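PDB 3CEA: Myo-inositol 2-dehydrogenase, which probably catalyses the NAD-dependent oxidation of myo-inositol at its 2-position, with a Rossmann-fold domain that binds the dinucleotide. Local coordinates for residues A205-N211 with F223-Q229; H248-E253 with I265-P269. All blocks are in the same frame, centred on the assembly; numbering follows the deposited sequence.

Contact 1. Residues A205-N211 with F223-Q229; sequences AYGLTSN and FETGVAQ
Val227 O is held from two chains: Leu208 N donates to it at 2.8 Å, nearly along the C=O axis, and Gln229 NE2 of the second subunit adds another hydrogen bond. Val227 N returns a bond to Leu208 O, and Tyr206 and Gln229 form the same two-way exchange. Beyond them Ser210 N gives a more bent bond to Thr225 O (145° at the hydrogen), and Thr225 N one to Ser210 O. Glu224 and Thr225 both lie opposite Ser210, a classic beta bulge at the end of the antiparallel pair, where strand 202-210 stops and strand 225-232 begins, within the mixed sheet of the GFO/IDH/MocA C-terminal domain. At the bulge Glu224 N meets Asn211 OD1 at 3.0 Å, coming from above the carboxamide plane. That amide lies only 24° from the plane of the Phe223 ring, with ND2 3.4 Å from Phe223 CD1. Thr209 covers a face of the same ring. Its OG1 is set between the backbone N and the carbonyl carbon (chi1 53°), which carries the oxygen over the ring centre, 3.5 Å above the plane, while CB makes a CH-pi contact 3.8 Å from the Phe223 centroid. Thr209 and Phe223 also touch helix 319-338, which covers this side of the sheet and meets Ala228 through Cys332. Here Gly207 and Gly226 bring only backbone, and Ala228 CB lies 3.7 Å from Tyr206 O. The other face carries Tyr206, Leu208, Val227 and Gln229, and there the second subunit packs: the Tyr206 ring meets Tyr206 of the second subunit, and Tyr206 OH bonds to Gln204 OE1 of that subunit. Near Ser210 a water donates to both Ser210 OG and Glu224 OE1, bridging the two segments.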
ATOM      1  N   ALA A 205     -17.487  14.096  26.688  1.00 40.52           N
ATOM      2  CA  ALA A 205     -16.269  13.303  26.569  1.00 40.18           C
ATOM      3  C   ALA A 205     -16.294  12.052  27.437  1.00 39.97           C
ATOM      4  O   ALA A 205     -16.710  12.086  28.602  1.00 39.46           O
ATOM      5  CB  ALA A 205     -15.047  14.147  26.904  1.00 40.29           C
ATOM      6  N   TYR A 206     -15.848  10.949  26.844  1.00 40.04           N
ATOM      7  CA  TYR A 206     -15.627   9.701  27.551  1.00 39.91           C
ATOM      8  C   TYR A 206     -14.176   9.319  27.352  1.00 40.14           C
ATOM      9  O   TYR A 206     -13.735   9.113  26.218  1.00 40.31           O
ATOM     10  CB  TYR A 206     -16.541   8.606  27.009  1.00 39.66           C
ATOM     11  CG  TYR A 206     -16.392   7.248  27.676  1.00 40.29           C
ATOM     12  CD1 TYR A 206     -16.425   7.117  29.065  1.00 39.00           C
ATOM     13  CD2 TYR A 206     -16.248   6.091  26.910  1.00 39.92           C
ATOM     14  CE1 TYR A 206     -16.296   5.870  29.673  1.00 40.20           C
ATOM     15  CE2 TYR A 206     -16.135   4.840  27.505  1.00 39.52           C
ATOM     16  CZ  TYR A 206     -16.156   4.736  28.886  1.00 40.39           C
ATOM     17  OH  TYR A 206     -16.035   3.500  29.478  1.00 40.11           O
ATOM     18  N   GLY A 207     -13.435   9.246  28.453  1.00 39.95           N
ATOM     19  CA  GLY A 207     -12.019   8.912  28.406  1.00 40.03           C
ATOM     20  C   GLY A 207     -11.688   7.657  29.186  1.00 40.34           C
ATOM     21  O   GLY A 207     -12.268   7.399  30.240  1.00 40.34           O
ATOM     22  N   LEU A 208     -10.759   6.869  28.651  1.00 40.79           N
ATOM     23  CA  LEU A 208     -10.258   5.675  29.326  1.00 41.12           C
ATOM     24  C   LEU A 208      -8.743   5.617  29.205  1.00 41.67           C
ATOM     25  O   LEU A 208      -8.183   5.962  28.163  1.00 42.24           O
ATOM     26  CB  LEU A 208     -10.891   4.408  28.744  1.00 40.71           C
ATOM     27  CG  LEU A 208     -12.377   4.163  29.033  1.00 39.93           C
ATOM     28  CD1 LEU A 208     -12.953   3.133  28.072  1.00 38.81           C
ATOM     29  CD2 LEU A 208     -12.592   3.729  30.477  1.00 39.15           C
ATOM     30  N   THR A 209      -8.085   5.191  30.279  1.00 42.03           N
ATOM     31  CA  THR A 209      -6.628   5.136  30.313  1.00 42.52           C
ATOM     32  C   THR A 209      -6.111   3.717  30.489  1.00 42.86           C
ATOM     33  O   THR A 209      -6.832   2.841  30.969  1.00 42.60           O
ATOM     34  CB  THR A 209      -6.041   6.032  31.422  1.00 42.62           C
ATOM     35  OG1 THR A 209      -6.655   5.715  32.677  1.00 42.74           O
ATOM     36  CG2 THR A 209      -6.255   7.510  31.100  1.00 42.86           C
ATOM     37  N   SER A 210      -4.855   3.506  30.097  1.00 43.50           N
ATOM     38  CA  SER A 210      -4.215   2.198  30.177  1.00 44.01           C
ATOM     39  C   SER A 210      -2.753   2.319  30.557  1.00 44.78           C
ATOM     40  O   SER A 210      -2.048   3.213  30.077  1.00 44.94           O
ATOM     41  CB  SER A 210      -4.318   1.470  28.838  1.00 44.14           C
ATOM     42  OG  SER A 210      -3.743   0.175  28.913  1.00 43.63           O
ATOM     43  N   ASN A 211      -2.311   1.408  31.420  1.00 45.46           N
ATOM     44  CA  ASN A 211      -0.899   1.241  31.741  1.00 45.94           C
ATOM     45  C   ASN A 211      -0.424  -0.188  31.482  1.00 46.67           C
ATOM     46  O   ASN A 211       0.589  -0.623  32.036  1.00 47.60           O
ATOM     47  CB  ASN A 211      -0.624   1.640  33.193  1.00 45.92           C
ATOM     48  CG  ASN A 211      -0.164   3.079  33.330  1.00 45.99           C
ATOM     49  OD1 ASN A 211       0.553   3.605  32.473  1.00 46.05           O
ATOM     50  ND2 ASN A 211      -0.560   3.721  34.424  1.00 44.47           N
ATOM     51  N   PHE A 223      -0.217   7.811  32.456  1.00 48.08           N
ATOM     52  CA  PHE A 223      -0.852   6.683  31.777  1.00 47.94           C
ATOM     53  C   PHE A 223      -0.288   6.514  30.373  1.00 47.97           C
ATOM     54  O   PHE A 223      -0.196   7.484  29.615  1.00 48.13           O
ATOM     55  CB  PHE A 223      -2.371   6.867  31.708  1.00 47.90           C
ATOM     56  CG  PHE A 223      -3.045   6.854  33.049  1.00 48.05           C
ATOM     57  CD1 PHE A 223      -3.254   5.653  33.728  1.00 47.63           C
ATOM     58  CD2 PHE A 223      -3.477   8.043  33.635  1.00 47.40           C
ATOM     59  CE1 PHE A 223      -3.879   5.636  34.976  1.00 47.79           C
ATOM     60  CE2 PHE A 223      -4.105   8.038  34.879  1.00 47.99           C
ATOM     61  CZ  PHE A 223      -4.305   6.831  35.552  1.00 47.60           C
ATOM     62  N   GLU A 224       0.080   5.281  30.032  1.00 47.73           N
ATOM     63  CA  GLU A 224       0.664   4.977  28.725  1.00 47.68           C
ATOM     64  C   GLU A 224      -0.283   5.302  27.567  1.00 47.64           C
ATOM     65  O   GLU A 224       0.123   5.935  26.589  1.00 48.07           O
ATOM     66  CB  GLU A 224       1.115   3.512  28.662  1.00 47.66           C
ATOM     67  CG  GLU A 224       2.000   3.172  27.462  1.00 48.34           C
ATOM     68  CD  GLU A 224       1.201   2.889  26.202  1.00 49.74           C
ATOM     69  OE1 GLU A 224       0.216   2.134  26.285  1.00 51.29           O
ATOM     70  OE2 GLU A 224       1.552   3.423  25.129  1.00 50.22           O
ATOM     71  N   THR A 225      -1.535   4.868  27.682  1.00 47.36           N
ATOM     72  CA  THR A 225      -2.519   5.060  26.621  1.00 47.18           C
ATOM     73  C   THR A 225      -3.739   5.816  27.129  1.00 46.77           C
ATOM     74  O   THR A 225      -4.178   5.622  28.261  1.00 46.87           O
ATOM     75  CB  THR A 225      -2.942   3.704  25.982  1.00 47.42           C
ATOM     76  OG1 THR A 225      -1.805   3.098  25.357  1.00 47.57           O
ATOM     77  CG2 THR A 225      -4.029   3.891  24.920  1.00 47.66           C
ATOM     78  N   GLY A 226      -4.268   6.692  26.283  1.00 46.45           N
ATOM     79  CA  GLY A 226      -5.512   7.387  26.563  1.00 45.74           C
ATOM     80  C   GLY A 226      -6.417   7.325  25.353  1.00 45.22           C
ATOM     81  O   GLY A 226      -6.053   7.797  24.276  1.00 45.33           O
ATOM     82  N   VAL A 227      -7.593   6.730  25.526  1.00 44.54           N
ATOM     83  CA  VAL A 227      -8.590   6.679  24.464  1.00 43.59           C
ATOM     84  C   VAL A 227      -9.784   7.532  24.870  1.00 43.57           C
ATOM     85  O   VAL A 227     -10.346   7.351  25.952  1.00 43.74           O
ATOM     86  CB  VAL A 227      -9.049   5.229  24.154  1.00 43.44           C
ATOM     87  CG1 VAL A 227      -9.951   5.198  22.925  1.00 42.52           C
ATOM     88  CG2 VAL A 227      -7.849   4.309  23.941  1.00 42.39           C
ATOM     89  N   ALA A 228     -10.157   8.468  24.001  1.00 43.29           N
ATOM     90  CA  ALA A 228     -11.311   9.332  24.243  1.00 42.96           C
ATOM     91  C   ALA A 228     -12.321   9.267  23.106  1.00 43.02           C
ATOM     92  O   ALA A 228     -11.945   9.246  21.935  1.00 43.39           O
ATOM     93  CB  ALA A 228     -10.866  10.766  24.462  1.00 42.62           C
ATOM     94  N   GLN A 229     -13.603   9.225  23.463  1.00 42.59           N
ATOM     95  CA  GLN A 229     -14.680   9.408  22.501  1.00 42.02           C
ATOM     96  C   GLN A 229     -15.390  10.722  22.805  1.00 42.00           C
ATOM     97  O   GLN A 229     -15.565  11.077  23.974  1.00 41.71           O
ATOM     98  CB  GLN A 229     -15.660   8.236  22.527  1.00 42.13           C
ATOM     99  CG  GLN A 229     -16.654   8.237  21.363  1.00 43.15           C
ATOM    100  CD  GLN A 229     -17.414   6.936  21.231  1.00 44.42           C
ATOM    101  OE1 GLN A 229     -16.819   5.873  21.058  1.00 45.95           O
ATOM    102  NE2 GLN A 229     -18.738   7.014  21.297  1.00 44.75           N
TER
HETATM  103  O   HOH W   1      -0.956   0.598  28.009  1.00 33.48           O

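Contact 2. Residues H248-E253 with I265-P269; sequences HGNQVE and IGEHP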
ATOM      1  N   HIS A 248       6.588  -0.040  15.724  1.00 39.67           N
ATOM      2  CA  HIS A 248       6.991   0.314  14.357  1.00 39.46           C
ATOM      3  C   HIS A 248       7.626   1.699  14.204  1.00 39.80           C
ATOM      4  O   HIS A 248       8.540   1.882  13.399  1.00 39.36           O
ATOM      5  CB  HIS A 248       5.827   0.131  13.373  1.00 39.25           C
ATOM      6  CG  HIS A 248       4.676   1.063  13.596  1.00 38.71           C
ATOM      7  ND1 HIS A 248       3.854   0.984  14.699  1.00 38.14           N
ATOM      8  CD2 HIS A 248       4.192   2.076  12.837  1.00 38.34           C
ATOM      9  CE1 HIS A 248       2.922   1.919  14.620  1.00 38.34           C
ATOM     10  NE2 HIS A 248       3.103   2.594  13.499  1.00 37.45           N
ATOM     11  N   GLY A 249       7.137   2.664  14.977  1.00 40.84           N
ATOM     12  CA  GLY A 249       7.638   4.033  14.924  1.00 41.69           C
ATOM     13  C   GLY A 249       6.657   5.015  15.528  1.00 42.66           C
ATOM     14  O   GLY A 249       5.883   4.665  16.422  1.00 43.20           O
ATOM     15  N   ASN A 250       6.703   6.253  15.044  1.00 43.37           N
ATOM     16  CA  ASN A 250       5.762   7.287  15.456  1.00 43.64           C
ATOM     17  C   ASN A 250       4.530   7.237  14.563  1.00 43.99           C
ATOM     18  O   ASN A 250       4.628   7.459  13.357  1.00 44.50           O
ATOM     19  CB  ASN A 250       6.430   8.667  15.391  1.00 43.41           C
ATOM     20  CG  ASN A 250       5.469   9.810  15.696  1.00 44.46           C
ATOM     21  OD1 ASN A 250       5.388  10.777  14.939  1.00 45.99           O
ATOM     22  ND2 ASN A 250       4.747   9.709  16.810  1.00 45.50           N
ATOM     23  N   GLN A 251       3.379   6.927  15.155  1.00 43.91           N
ATOM     24  CA  GLN A 251       2.117   6.887  14.420  1.00 43.41           C
ATOM     25  C   GLN A 251       1.335   8.170  14.645  1.00 43.44           C
ATOM     26  O   GLN A 251       0.963   8.486  15.778  1.00 43.35           O
ATOM     27  CB  GLN A 251       1.275   5.677  14.845  1.00 43.70           C
ATOM     28  CG  GLN A 251      -0.037   5.496  14.063  1.00 41.95           C
ATOM     29  CD  GLN A 251       0.163   4.923  12.665  1.00 43.14           C
ATOM     30  OE1 GLN A 251       1.220   4.370  12.345  1.00 40.24           O
ATOM     31  NE2 GLN A 251      -0.861   5.049  11.823  1.00 42.25           N
ATOM     32  N   VAL A 252       1.106   8.911  13.561  1.00 43.24           N
ATOM     33  CA  VAL A 252       0.299  10.125  13.598  1.00 43.13           C
ATOM     34  C   VAL A 252      -0.693  10.070  12.441  1.00 43.45           C
ATOM     35  O   VAL A 252      -0.333  10.225  11.270  1.00 43.55           O
ATOM     36  CB  VAL A 252       1.148  11.425  13.569  1.00 43.18           C
ATOM     37  CG1 VAL A 252       0.246  12.645  13.542  1.00 43.50           C
ATOM     38  CG2 VAL A 252       2.063  11.503  14.785  1.00 43.53           C
ATOM     39  N   GLU A 253      -1.952   9.853  12.797  1.00 43.39           N
ATOM     40  CA  GLU A 253      -2.964   9.435  11.851  1.00 43.50           C
ATOM     41  C   GLU A 253      -4.248  10.213  12.095  1.00 43.00           C
ATOM     42  O   GLU A 253      -4.675  10.378  13.242  1.00 42.87           O
ATOM     43  CB  GLU A 253      -3.201   7.932  12.026  1.00 43.17           C
ATOM     44  CG  GLU A 253      -4.021   7.243  10.947  1.00 44.66           C
ATOM     45  CD  GLU A 253      -4.334   5.787  11.300  1.00 45.04           C
ATOM     46  OE1 GLU A 253      -3.702   5.237  12.235  1.00 49.58           O
ATOM     47  OE2 GLU A 253      -5.215   5.192  10.643  1.00 49.75           O
ATOM     48  N   ILE A 265      -5.078  10.382   6.760  1.00 40.62           N
ATOM     49  CA  ILE A 265      -3.821  11.102   6.699  1.00 40.77           C
ATOM     50  C   ILE A 265      -2.828  10.346   7.566  1.00 41.19           C
ATOM     51  O   ILE A 265      -3.063  10.146   8.758  1.00 41.20           O
ATOM     52  CB  ILE A 265      -3.989  12.563   7.186  1.00 40.59           C
ATOM     53  CG1 ILE A 265      -5.095  13.260   6.385  1.00 41.05           C
ATOM     54  CG2 ILE A 265      -2.678  13.332   7.048  1.00 40.35           C
ATOM     55  CD1 ILE A 265      -5.956  14.206   7.204  1.00 40.83           C
ATOM     56  N   GLY A 266      -1.733   9.907   6.953  1.00 41.46           N
ATOM     57  CA  GLY A 266      -0.702   9.153   7.655  1.00 42.02           C
ATOM     58  C   GLY A 266      -1.198   7.819   8.183  1.00 42.47           C
ATOM     59  O   GLY A 266      -1.002   7.498   9.355  1.00 42.43           O
ATOM     60  N   GLU A 267      -1.848   7.045   7.317  1.00 42.89           N
ATOM     61  CA  GLU A 267      -2.305   5.706   7.669  1.00 43.77           C
ATOM     62  C   GLU A 267      -1.115   4.862   8.126  1.00 43.94           C
ATOM     63  O   GLU A 267      -1.180   4.181   9.152  1.00 43.82           O
ATOM     64  CB  GLU A 267      -3.006   5.059   6.478  1.00 44.20           C
ATOM     65  CG  GLU A 267      -3.939   3.919   6.837  1.00 46.58           C
ATOM     66  CD  GLU A 267      -4.951   3.623   5.744  1.00 49.67           C
ATOM     67  OE1 GLU A 267      -4.883   4.246   4.662  1.00 49.49           O
ATOM     68  OE2 GLU A 267      -5.825   2.762   5.971  1.00 52.79           O
ATOM     69  N   HIS A 268      -0.033   4.927   7.348  1.00 44.12           N
ATOM     70  CA  HIS A 268       1.263   4.371   7.729  1.00 43.47           C
ATOM     71  C   HIS A 268       2.288   5.506   7.789  1.00 43.18           C
ATOM     72  O   HIS A 268       2.279   6.392   6.927  1.00 43.60           O
ATOM     73  CB  HIS A 268       1.724   3.307   6.726  1.00 43.32           C
ATOM     74  CG  HIS A 268       0.767   2.166   6.556  1.00 43.99           C
ATOM     75  ND1 HIS A 268       0.705   1.416   5.402  1.00 45.80           N
ATOM     76  CD2 HIS A 268      -0.171   1.651   7.387  1.00 43.95           C
ATOM     77  CE1 HIS A 268      -0.223   0.485   5.531  1.00 45.42           C
ATOM     78  NE2 HIS A 268      -0.772   0.607   6.726  1.00 45.19           N
ATOM     79  N   PRO A 269       3.180   5.488   8.798  1.00 42.53           N
ATOM     80  CA  PRO A 269       4.135   6.584   8.935  1.00 42.14           C
ATOM     81  C   PRO A 269       5.402   6.352   8.106  1.00 41.94           C
ATOM     82  O   PRO A 269       6.501   6.269   8.659  1.00 41.87           O
ATOM     83  CB  PRO A 269       4.452   6.570  10.429  1.00 42.09           C
ATOM     84  CG  PRO A 269       4.282   5.132  10.842  1.00 41.96           C
ATOM     85  CD  PRO A 269       3.364   4.465   9.847  1.00 41.94           C
TER
HETATM   86  O   HOH W   2       1.066   7.515  10.935  1.00 26.41           O
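Glu253 lies along the backbone of 265-269, starting with CB at 3.5 Å from Gly266 O. The next atom, CG, lies 3.4 Å from the same oxygen, and CD passes more loosely by Glu267. With CG anti to the backbone N (chi1 -168°) and the chain extended beyond it, the carboxylate is delivered to two arginines: OE1 forms a salt bridge with Arg264 of the second subunit, and OE2 with Arg157. OE1 is also met from above the carboxylate plane by Gln251 NE2, at 2.9 Å. That amide nitrogen has a second acceptor, Glu267 O at 2.8 Å, which lies in the amide plane although NE2 itself stands above the carbonyl plane. Gln251 bends at chi2 (76°) to bring its amide between the segments, and at its other end OE1 accepts a 2.8 Å bond from His248 NE2, close to the imidazole plane. Both ends of the buried amide are therefore fixed, which sets its rotation. A leucine in place of Gln251 would probably cost His248 NE2, Glu253 OE1 and Glu267 O the amide they share, and leave the imidazole less firmly fixed. The Pro269 side chain crosses that of Gln251 at about a right angle, its CD 3.3 Å from Gln251 OE1 and its CG at the edge of the His248 ring; its CB presses on Asn250 O at 3.1 Å. Between these groups and Glu253 a water accepts from Val252 N and donates to Gly266 O, 2.6 Å away. Gly266 has positive phi, and a CB there would clash with Val252 O. Ile265 still pairs with Leu254, but beyond it the chain leaves the ladder, and side-chain and water bonds take over at the open end of the beta hairpin formed by strands 251-258 and 262-265.

Contacts 1 and 2 both reach the same mixed sheet, but strands 153-163 and 237-243 run between them. Their centres are 19 Å apart and their nearest atoms about 10 Å, so they do not touch. In the chain they follow in series, contact 1 closing before contact 2 opens. Both reach the second subunit, which thus meets the sheet at two separated places; contact 2 also reaches the third and fourth subunits, and at Ile265 the sheet continues into a strand of the fourth. Contact 2 lies near the cofactor, with the side chain of Val252 about 9 Å from the bound NAD.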